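Local coordinates for protein putative SAM-dependent O-methyltranferase (Podospora anserina, PDB 4YMH) that binds S-adenosyl-L-homocysteine and S-adenosyl-L-methionine and probably transfers the methyl group of the latter to an oxygen atom of an acceptor, at residues A[73-81]-A[103-114]; A[127-135]-A[153-162]. All coordinates share one frame; numbering follows the deposited sequence.

Contact 1 (A[73-81]-A[103-114]); sequences GCYSGYSAL and MIAASREAFKKY. With SAH (S-adenosyl-L-homocysteine), chain E.
Met103 lays its methyl over one face of the Tyr75 ring: CE of Met103 stands 3.6 Å from the ring centroid and 15° off its normal, a CH-pi contact, while its sulfur lies obliquely to the same ring. The methionine chain, bent at chi2 and at chi3 (-68°), folds back to bring CE there. At the ring edge, in plane, sits O3' of S-adenosyl-L-homocysteine, so the ring meets the helix with a face and the ligand with its edge; its hydroxyl is held by Asp44. A second apolar cluster forms two to three helical turns further on. Leu81 CD2 lies over the face of Tyr114, 3.9 Å from the centroid, and also meets the edge of Phe111. CZ of Phe111 reaches Ala80 CB at 3.7 Å, with Cys74 SG oblique to the ring. Between the clusters, Ser107 OG approaches Tyr75 O at 2.8 Å. A side chain on Gly77 would run tightly into Phe111 CE1. Cys74 to Gly77 form a type II' turn, and Gly77 occupies the N-cap position of the helix that follows. Behind this packing, Gly73 O and Ser79 OG both accept from SAH N, the latter at 3.0 Å, and Glu71 hydrogen-bonds Ser79 OG. Apolar contacts thus hold the turn against helix 101-114, while groups before and after it take the ligand amine, as in the glycine-rich loop after the first strand of class I methyltransferases.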
loop_
_atom_site.group_PDB
_atom_site.type_symbol
_atom_site.label_atom_id
_atom_site.label_comp_id
_atom_site.label_asym_id
_atom_site.label_seq_id
_atom_site.Cartn_x
_atom_site.Cartn_y
_atom_site.Cartn_z
ATOM N N GLY A 73 18.281 7.393 5.989
ATOM C CA GLY A 73 19.023 6.489 5.123
ATOM C C GLY A 73 18.967 6.969 3.682
ATOM O O GLY A 73 18.046 6.638 2.941
ATOM N N CYS A 74 19.964 7.753 3.274
ATOM C CA CYS A 74 19.941 8.384 1.952
ATOM C C CYS A 74 20.525 7.485 0.858
ATOM O O CYS A 74 20.032 7.489 -0.274
ATOM C CB CYS A 74 20.704 9.712 1.996
ATOM S SG CYS A 74 20.597 10.691 0.481
ATOM N N TYR A 75 21.543 6.696 1.221
ATOM C CA TYR A 75 22.373 5.937 0.269
ATOM C C TYR A 75 22.846 6.833 -0.875
ATOM O O TYR A 75 23.628 7.753 -0.641
ATOM C CB TYR A 75 21.625 4.721 -0.276
ATOM C CG TYR A 75 22.523 3.746 -1.003
ATOM C CD1 TYR A 75 23.623 3.182 -0.363
ATOM C CD2 TYR A 75 22.277 3.386 -2.326
ATOM C CE1 TYR A 75 24.459 2.286 -1.017
ATOM C CE2 TYR A 75 23.117 2.491 -2.993
ATOM C CZ TYR A 75 24.197 1.945 -2.329
ATOM O OH TYR A 75 25.023 1.057 -2.977
ATOM N N SER A 76 22.374 6.589 -2.099
ATOM C CA SER A 76 22.842 7.391 -3.241
ATOM C C SER A 76 21.891 8.538 -3.618
ATOM O O SER A 76 22.144 9.267 -4.578
ATOM C CB SER A 76 23.073 6.505 -4.465
ATOM O OG SER A 76 21.862 6.281 -5.174
ATOM N N GLY A 77 20.818 8.707 -2.856
ATOM C CA GLY A 77 19.878 9.792 -3.084
ATOM C C GLY A 77 18.649 9.449 -3.920
ATOM O O GLY A 77 17.829 10.322 -4.204
ATOM N N TYR A 78 18.517 8.192 -4.327
ATOM C CA TYR A 78 17.393 7.769 -5.174
ATOM C C TYR A 78 16.022 8.073 -4.573
ATOM O O TYR A 78 15.158 8.655 -5.249
ATOM C CB TYR A 78 17.492 6.269 -5.476
ATOM C CG TYR A 78 16.314 5.694 -6.245
ATOM C CD1 TYR A 78 16.088 6.043 -7.574
ATOM C CD2 TYR A 78 15.437 4.790 -5.645
ATOM C CE1 TYR A 78 15.017 5.515 -8.279
ATOM C CE2 TYR A 78 14.359 4.256 -6.348
ATOM C CZ TYR A 78 14.158 4.624 -7.665
ATOM O OH TYR A 78 13.095 4.107 -8.386
ATOM N N SER A 79 15.806 7.689 -3.315
ATOM C CA SER A 79 14.487 7.918 -2.721
ATOM C C SER A 79 14.290 9.405 -2.412
ATOM O O SER A 79 13.187 9.915 -2.566
ATOM C CB SER A 79 14.254 7.049 -1.470
ATOM O OG SER A 79 15.254 7.216 -0.485
ATOM N N ALA A 80 15.351 10.113 -2.021
ATOM C CA ALA A 80 15.245 11.569 -1.863
ATOM C C ALA A 80 14.819 12.250 -3.170
ATOM O O ALA A 80 13.990 13.164 -3.155
ATOM C CB ALA A 80 16.575 12.162 -1.369
ATOM N N LEU A 81 15.380 11.814 -4.297
ATOM C CA LEU A 81 15.016 12.410 -5.575
ATOM C C LEU A 81 13.596 12.005 -5.989
ATOM O O LEU A 81 12.900 12.782 -6.661
ATOM C CB LEU A 81 16.025 12.034 -6.665
ATOM C CG LEU A 81 17.412 12.678 -6.480
ATOM C CD1 LEU A 81 18.444 12.074 -7.435
ATOM C CD2 LEU A 81 17.329 14.191 -6.666
ATOM N N MET A 103 28.695 7.559 0.732
ATOM C CA MET A 103 27.345 7.782 0.197
ATOM C C MET A 103 26.935 9.248 0.292
ATOM O O MET A 103 26.183 9.731 -0.538
ATOM C CB MET A 103 26.311 6.898 0.903
ATOM C CG MET A 103 26.543 5.400 0.703
ATOM S SD MET A 103 27.290 4.944 -0.893
ATOM C CE MET A 103 25.974 5.357 -2.056
ATOM N N ILE A 104 27.448 9.955 1.294
ATOM C CA ILE A 104 27.236 11.392 1.407
ATOM C C ILE A 104 27.852 12.138 0.208
ATOM O O ILE A 104 27.197 12.979 -0.410
ATOM C CB ILE A 104 27.836 11.929 2.727
ATOM C CG1 ILE A 104 26.955 11.519 3.916
ATOM C CG2 ILE A 104 28.007 13.451 2.672
ATOM C CD1 ILE A 104 27.643 11.663 5.248
ATOM N N ALA A 105 29.097 11.808 -0.124
ATOM C CA ALA A 105 29.753 12.392 -1.294
ATOM C C ALA A 105 28.959 12.086 -2.567
ATOM O O ALA A 105 28.653 13.000 -3.367
ATOM C CB ALA A 105 31.175 11.884 -1.419
ATOM N N ALA A 106 28.616 10.805 -2.739
ATOM C CA ALA A 106 27.794 10.383 -3.877
ATOM C C ALA A 106 26.488 11.184 -4.006
ATOM O O ALA A 106 26.135 11.659 -5.087
ATOM C CB ALA A 106 27.473 8.889 -3.769
ATOM N N SER A 107 25.770 11.309 -2.897
ATOM C CA SER A 107 24.477 11.966 -2.881
ATOM C C SER A 107 24.557 13.457 -3.136
ATOM O O SER A 107 23.740 13.986 -3.888
ATOM C CB SER A 107 23.776 11.719 -1.548
ATOM O OG SER A 107 23.352 10.376 -1.468
ATOM N N ARG A 108 25.497 14.139 -2.486
ATOM C CA ARG A 108 25.667 15.571 -2.724
ATOM C C ARG A 108 25.964 15.838 -4.194
ATOM O O ARG A 108 25.368 16.737 -4.809
ATOM C CB ARG A 108 26.774 16.150 -1.846
ATOM C CG ARG A 108 26.456 16.075 -0.365
ATOM C CD ARG A 108 27.352 17.003 0.454
ATOM N NE ARG A 108 27.055 16.888 1.878
ATOM C CZ ARG A 108 25.951 17.357 2.461
ATOM N NH1 ARG A 108 25.024 17.978 1.742
ATOM N NH2 ARG A 108 25.773 17.200 3.765
ATOM N N GLU A 109 26.871 15.048 -4.764
ATOM C CA GLU A 109 27.148 15.208 -6.187
ATOM C C GLU A 109 25.874 14.948 -7.017
ATOM O O GLU A 109 25.550 15.719 -7.928
ATOM C CB GLU A 109 28.293 14.290 -6.623
ATOM C CG GLU A 109 28.388 14.041 -8.110
ATOM C CD GLU A 109 29.546 13.123 -8.477
ATOM O OE1 GLU A 109 30.213 12.604 -7.557
ATOM O OE2 GLU A 109 29.792 12.922 -9.686
ATOM N N ALA A 110 25.133 13.899 -6.673
ATOM C CA ALA A 110 23.901 13.568 -7.384
ATOM C C ALA A 110 22.864 14.703 -7.348
ATOM O O ALA A 110 22.242 15.033 -8.363
ATOM C CB ALA A 110 23.292 12.286 -6.798
ATOM N N PHE A 111 22.677 15.277 -6.165
ATOM C CA PHE A 111 21.719 16.345 -5.966
ATOM C C PHE A 111 22.111 17.543 -6.821
ATOM O O PHE A 111 21.258 18.131 -7.499
ATOM C CB PHE A 111 21.633 16.742 -4.487
ATOM C CG PHE A 111 21.037 15.678 -3.597
ATOM C CD1 PHE A 111 20.151 14.736 -4.104
ATOM C CD2 PHE A 111 21.378 15.615 -2.256
ATOM C CE1 PHE A 111 19.601 13.747 -3.281
ATOM C CE2 PHE A 111 20.839 14.636 -1.422
ATOM C CZ PHE A 111 19.947 13.697 -1.936
ATOM N N LYS A 112 23.396 17.890 -6.813
ATOM C CA LYS A 112 23.841 18.995 -7.663
ATOM C C LYS A 112 23.632 18.708 -9.148
ATOM O O LYS A 112 23.226 19.599 -9.899
ATOM C CB LYS A 112 25.313 19.325 -7.406
ATOM C CG LYS A 112 25.587 19.886 -6.022
ATOM C CD LYS A 112 27.053 20.272 -5.885
ATOM C CE LYS A 112 27.467 20.408 -4.431
ATOM N NZ LYS A 112 26.706 21.481 -3.743
ATOM N N LYS A 113 23.922 17.486 -9.586
ATOM C CA LYS A 113 23.731 17.147 -11.002
ATOM C C LYS A 113 22.258 17.255 -11.397
ATOM O O LYS A 113 21.932 17.664 -12.509
ATOM C CB LYS A 113 24.225 15.736 -11.311
ATOM C CG LYS A 113 25.719 15.567 -11.341
ATOM C CD LYS A 113 26.065 14.212 -11.931
ATOM C CE LYS A 113 27.485 13.810 -11.605
ATOM N NZ LYS A 113 28.489 14.820 -12.069
ATOM N N TYR A 114 21.391 16.886 -10.466
ATOM C CA TYR A 114 19.947 16.858 -10.689
ATOM C C TYR A 114 19.361 18.262 -10.690
ATOM O O TYR A 114 18.272 18.494 -11.224
ATOM C CB TYR A 114 19.271 16.021 -9.608
ATOM C CG TYR A 114 18.053 15.259 -10.062
ATOM C CD1 TYR A 114 16.780 15.822 -9.977
ATOM C CD2 TYR A 114 18.169 13.973 -10.564
ATOM C CE1 TYR A 114 15.662 15.125 -10.395
ATOM C CE2 TYR A 114 17.052 13.257 -10.973
ATOM C CZ TYR A 114 15.803 13.836 -10.882
ATOM O OH TYR A 114 14.697 13.121 -11.289
HETATM N N SAH E . 16.768 5.041 0.830
HETATM C CA SAH E . 17.695 4.574 -0.162
HETATM C CB SAH E . 18.507 3.385 0.344
HETATM C CG SAH E . 18.977 3.426 1.795
HETATM S SD SAH E . 20.039 2.073 2.144
HETATM C C SAH E . 16.983 4.167 -1.423
HETATM O O SAH E . 17.591 4.117 -2.467
HETATM O OXT SAH E . 15.796 3.883 -1.370
HETATM C "C5'" SAH E . 20.368 2.461 3.814
HETATM C "C4'" SAH E . 21.293 3.650 4.018
HETATM O "O4'" SAH E . 21.329 3.986 5.393
HETATM C "C3'" SAH E . 22.723 3.354 3.635
HETATM O "O3'" SAH E . 23.211 4.316 2.730
HETATM C "C2'" SAH E . 23.486 3.422 4.933
HETATM O "O2'" SAH E . 24.802 3.851 4.785
HETATM C "C1'" SAH E . 22.634 4.325 5.791
HETATM N N9 SAH E . 22.787 4.086 7.233
HETATM C C8 SAH E . 22.964 2.932 7.851
HETATM N N7 SAH E . 23.052 3.106 9.158
HETATM C C5 SAH E . 22.923 4.389 9.392
HETATM C C6 SAH E . 22.907 5.254 10.570
HETATM N N6 SAH E . 23.066 4.711 11.755
HETATM N N1 SAH E . 22.728 6.562 10.409
HETATM C C2 SAH E . 22.557 7.073 9.195
HETATM N N3 SAH E . 22.551 6.360 8.085
HETATM C C4 SAH E . 22.727 5.034 8.123
#

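Contact 2 (A[127-135]-A[153-162]); sequences AENTLKTLE and YVKTILDQGL. With SAH (S-adenosyl-L-homocysteine), chain E.
Two neighbouring helices of the Rossmann-like methyltransferase fold, 127-133 and 150-159, run almost parallel here, the axes of portions 127-133 and 153-159 lying 10° apart and 9.9 Å at closest approach; Ala127, Glu128 and Tyr153 border the adenine. Tyr153 meets Ala127 there, CE1 of the tyrosine lying 3.7 Å from Ala127 CB, and its ring edge turns to Glu128 N; the phenol OH is hydrogen-bonded to Asn146. Ala127 N donates to SAH N1 and Glu128 OE1 accepts from SAH N6 (3.1 Å), two bonds that read the adenine edge. The glutamate chain bends at chi2 to bring OE1 back to the ligand. Further along, Leu131 fills the groove between the helices. With CG anti to the backbone N (chi1 175°), it sends CD2 to Thr156 CB (3.8 Å) and the Tyr153 ring, and CD1 to CD1 of Leu162 (3.8 Å). Shortening this leucine to an alanine would probably open a gap between Tyr153, Thr156 and Leu162 and leave the two helices less firmly spaced. At the far end the amide of Gln160 donates from NE2 to Lys132 O (3.2 Å, N-H...O 167°), tilted from the carbonyl plane; a water links the same NE2 to Leu134 O. Another water joins Glu128 O to Thr156 OG1. Gly161 closes the second helix in a Schellman motif, and Leu162 reaches back to Leu134. Leu131 and Leu134 also rest on Leu70 of strand 68-72, as expected of helices packed on the parallel part of a class I methyltransferase sheet, with the adenine by the start of helix 127-133.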
loop_
_atom_site.group_PDB
_atom_site.type_symbol
_atom_site.label_atom_id
_atom_site.label_comp_id
_atom_site.label_asym_id
_atom_site.label_seq_id
_atom_site.Cartn_x
_atom_site.Cartn_y
_atom_site.Cartn_z
ATOM N N ALA A 127 22.285 8.736 12.436
ATOM C CA ALA A 127 20.907 9.218 12.510
ATOM C C ALA A 127 20.351 9.171 13.928
ATOM O O ALA A 127 19.472 9.964 14.273
ATOM C CB ALA A 127 20.017 8.424 11.580
ATOM N N GLU A 128 20.856 8.246 14.739
ATOM C CA GLU A 128 20.370 8.103 16.103
ATOM C C GLU A 128 20.556 9.409 16.877
ATOM O O GLU A 128 19.692 9.791 17.667
ATOM C CB GLU A 128 21.057 6.923 16.804
ATOM C CG GLU A 128 22.580 6.904 16.751
ATOM C CD GLU A 128 23.182 6.054 15.619
ATOM O OE1 GLU A 128 22.544 5.882 14.559
ATOM O OE2 GLU A 128 24.311 5.541 15.809
ATOM N N ASN A 129 21.642 10.129 16.610
ATOM C CA ASN A 129 21.831 11.438 17.245
ATOM C C ASN A 129 21.241 12.621 16.469
ATOM O O ASN A 129 20.610 13.487 17.061
ATOM C CB ASN A 129 23.311 11.719 17.507
ATOM C CG ASN A 129 24.043 10.518 18.078
ATOM O OD1 ASN A 129 23.767 10.089 19.198
ATOM N ND2 ASN A 129 25.039 10.028 17.351
ATOM N N THR A 130 21.417 12.659 15.152
ATOM C CA THR A 130 20.948 13.830 14.392
ATOM C C THR A 130 19.427 13.929 14.373
ATOM O O THR A 130 18.891 15.030 14.405
ATOM C CB THR A 130 21.472 13.836 12.941
ATOM O OG1 THR A 130 21.009 12.670 12.261
ATOM C CG2 THR A 130 23.005 13.855 12.926
ATOM N N LEU A 131 18.733 12.791 14.345
ATOM C CA LEU A 131 17.264 12.789 14.355
ATOM C C LEU A 131 16.722 13.566 15.559
ATOM O O LEU A 131 15.735 14.287 15.441
ATOM C CB LEU A 131 16.714 11.355 14.362
ATOM C CG LEU A 131 15.198 11.152 14.500
ATOM C CD1 LEU A 131 14.456 11.709 13.287
ATOM C CD2 LEU A 131 14.873 9.663 14.688
ATOM N N LYS A 132 17.386 13.453 16.706
ATOM C CA LYS A 132 16.958 14.178 17.907
ATOM C C LYS A 132 17.120 15.693 17.780
ATOM O O LYS A 132 16.460 16.453 18.490
ATOM C CB LYS A 132 17.725 13.689 19.137
ATOM C CG LYS A 132 17.439 12.245 19.489
ATOM C CD LYS A 132 18.245 11.784 20.691
ATOM C CE LYS A 132 18.049 10.290 20.893
ATOM N NZ LYS A 132 18.630 9.808 22.169
ATOM N N THR A 133 17.990 16.134 16.878
ATOM C CA THR A 133 18.242 17.563 16.715
ATOM C C THR A 133 17.224 18.237 15.802
ATOM O O THR A 133 17.167 19.458 15.732
ATOM C CB THR A 133 19.625 17.836 16.127
ATOM O OG1 THR A 133 19.651 17.375 14.770
ATOM C CG2 THR A 133 20.690 17.130 16.928
ATOM N N LEU A 134 16.437 17.446 15.082
ATOM C CA LEU A 134 15.472 18.025 14.154
ATOM C C LEU A 134 14.362 18.773 14.890
ATOM O O LEU A 134 13.995 18.410 16.007
ATOM C CB LEU A 134 14.883 16.943 13.264
ATOM C CG LEU A 134 15.892 16.199 12.389
ATOM C CD1 LEU A 134 15.169 15.282 11.421
ATOM C CD2 LEU A 134 16.818 17.185 11.656
ATOM N N GLU A 135 13.837 19.818 14.254
ATOM C CA GLU A 135 12.764 20.626 14.830
ATOM C C GLU A 135 11.487 20.570 13.982
ATOM O O GLU A 135 11.526 20.218 12.806
ATOM C CB GLU A 135 13.224 22.080 14.983
ATOM C CG GLU A 135 14.508 22.255 15.784
ATOM C CD GLU A 135 14.259 22.425 17.275
ATOM O OE1 GLU A 135 13.082 22.558 17.670
ATOM O OE2 GLU A 135 15.238 22.422 18.052
ATOM N N TYR A 153 14.447 4.885 16.223
ATOM C CA TYR A 153 14.051 6.021 15.398
ATOM C C TYR A 153 12.582 6.357 15.654
ATOM O O TYR A 153 12.227 7.524 15.917
ATOM C CB TYR A 153 14.282 5.731 13.917
ATOM C CG TYR A 153 15.736 5.560 13.551
ATOM C CD1 TYR A 153 16.720 6.349 14.145
ATOM C CD2 TYR A 153 16.133 4.606 12.622
ATOM C CE1 TYR A 153 18.061 6.204 13.815
ATOM C CE2 TYR A 153 17.482 4.448 12.286
ATOM C CZ TYR A 153 18.437 5.247 12.893
ATOM O OH TYR A 153 19.775 5.108 12.573
ATOM N N VAL A 154 11.742 5.325 15.640
ATOM C CA VAL A 154 10.307 5.578 15.744
ATOM C C VAL A 154 10.048 6.151 17.128
ATOM O O VAL A 154 9.264 7.100 17.284
ATOM C CB VAL A 154 9.463 4.304 15.492
ATOM C CG1 VAL A 154 8.008 4.533 15.899
ATOM C CG2 VAL A 154 9.533 3.897 14.023
ATOM N N LYS A 155 10.780 5.649 18.123
ATOM C CA LYS A 155 10.565 6.136 19.480
ATOM C C LYS A 155 10.851 7.643 19.533
ATOM O O LYS A 155 10.028 8.431 20.029
ATOM C CB LYS A 155 11.450 5.376 20.478
ATOM C CG LYS A 155 11.254 5.778 21.918
ATOM C CD LYS A 155 12.259 5.068 22.805
ATOM C CE LYS A 155 12.271 5.645 24.207
ATOM N NZ LYS A 155 10.912 5.541 24.785
ATOM N N THR A 156 11.985 8.038 18.957
ATOM C CA THR A 156 12.383 9.437 18.978
ATOM C C THR A 156 11.301 10.233 18.278
ATOM O O THR A 156 10.806 11.245 18.803
ATOM C CB THR A 156 13.755 9.657 18.301
ATOM O OG1 THR A 156 14.786 9.087 19.120
ATOM C CG2 THR A 156 14.053 11.146 18.115
ATOM N N ILE A 157 10.864 9.701 17.141
ATOM C CA ILE A 157 9.915 10.417 16.296
ATOM C C ILE A 157 8.635 10.657 17.075
ATOM O O ILE A 157 8.101 11.766 17.089
ATOM C CB ILE A 157 9.641 9.642 14.999
ATOM C CG1 ILE A 157 10.841 9.785 14.064
ATOM C CG2 ILE A 157 8.384 10.135 14.330
ATOM C CD1 ILE A 157 10.872 8.782 12.941
ATOM N N LEU A 158 8.183 9.649 17.808
ATOM C CA LEU A 158 6.935 9.853 18.513
ATOM C C LEU A 158 7.171 10.696 19.755
ATOM O O LEU A 158 6.354 11.565 20.074
ATOM C CB LEU A 158 6.295 8.530 18.878
ATOM C CG LEU A 158 5.976 7.698 17.640
ATOM C CD1 LEU A 158 5.576 6.298 18.082
ATOM C CD2 LEU A 158 4.863 8.349 16.817
ATOM N N ASP A 159 8.299 10.474 20.433
ATOM C CA ASP A 159 8.509 11.140 21.721
ATOM C C ASP A 159 8.617 12.645 21.529
ATOM O O ASP A 159 8.131 13.422 22.356
ATOM C CB ASP A 159 9.765 10.623 22.430
ATOM C CG ASP A 159 9.585 9.232 23.032
ATOM O OD1 ASP A 159 8.449 8.703 23.056
ATOM O OD2 ASP A 159 10.596 8.677 23.512
ATOM N N GLN A 160 9.253 13.052 20.430
ATOM C CA GLN A 160 9.507 14.474 20.175
ATOM C C GLN A 160 8.471 15.120 19.259
ATOM O O GLN A 160 8.600 16.286 18.904
ATOM C CB GLN A 160 10.901 14.668 19.574
ATOM C CG GLN A 160 11.992 14.076 20.430
ATOM C CD GLN A 160 13.392 14.465 19.991
ATOM O OE1 GLN A 160 14.394 13.907 20.450
ATOM N NE2 GLN A 160 13.464 15.431 19.084
ATOM N N GLY A 161 7.449 14.365 18.881
ATOM C CA GLY A 161 6.408 14.891 18.020
ATOM C C GLY A 161 6.913 15.352 16.665
ATOM O O GLY A 161 6.521 16.414 16.185
ATOM N N LEU A 162 7.770 14.544 16.043
ATOM C CA LEU A 162 8.347 14.880 14.735
ATOM C C LEU A 162 7.422 14.443 13.609
ATOM O O LEU A 162 7.601 14.829 12.455
ATOM C CB LEU A 162 9.722 14.228 14.562
ATOM C CG LEU A 162 10.904 14.828 15.330
ATOM C CD1 LEU A 162 12.123 13.904 15.249
ATOM C CD2 LEU A 162 11.248 16.200 14.790
HETATM N N SAH E . 16.768 5.041 0.830
HETATM C CA SAH E . 17.695 4.574 -0.162
HETATM C CB SAH E . 18.507 3.385 0.344
HETATM C CG SAH E . 18.977 3.426 1.795
HETATM S SD SAH E . 20.039 2.073 2.144
HETATM C C SAH E . 16.983 4.167 -1.423
HETATM O O SAH E . 17.591 4.117 -2.467
HETATM O OXT SAH E . 15.796 3.883 -1.370
HETATM C "C5'" SAH E . 20.368 2.461 3.814
HETATM C "C4'" SAH E . 21.293 3.650 4.018
HETATM O "O4'" SAH E . 21.329 3.986 5.393
HETATM C "C3'" SAH E . 22.723 3.354 3.635
HETATM O "O3'" SAH E . 23.211 4.316 2.730
HETATM C "C2'" SAH E . 23.486 3.422 4.933
HETATM O "O2'" SAH E . 24.802 3.851 4.785
HETATM C "C1'" SAH E . 22.634 4.325 5.791
HETATM N N9 SAH E . 22.787 4.086 7.233
HETATM C C8 SAH E . 22.964 2.932 7.851
HETATM N N7 SAH E . 23.052 3.106 9.158
HETATM C C5 SAH E . 22.923 4.389 9.392
HETATM C C6 SAH E . 22.907 5.254 10.570
HETATM N N6 SAH E . 23.066 4.711 11.755
HETATM N N1 SAH E . 22.728 6.562 10.409
HETATM C C2 SAH E . 22.557 7.073 9.195
HETATM N N3 SAH E . 22.551 6.360 8.085
HETATM C C4 SAH E . 22.727 5.034 8.123
HETATM O O HOH W 1 16.923 8.632 17.743
HETATM O O HOH W 2 12.016 17.687 17.716
#

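In the fold
Contacts 1 and 2 follow one another along the chain, with centres about 22 Å apart and nearest atoms about 6 Å apart, so they do not touch; what joins them is the ligand. Contact 1 serves the amino-acid end and ribose side of S-adenosyl-L-homocysteine, contact 2 its adenine. Glu98, at the end of strand 93-98, hydrogen-bonds the ligand through OE2 and accepts from Tyr75 N through OE1, tying the turn of 73-81 to the same site. The central sheet connects them as well: strand 68-72 leads straight into 73-81, and its Leu70 and Ile72 are touched by side chains of contact 2. Ser49 and Asp144 supply further hydrogen bonds to the ligand.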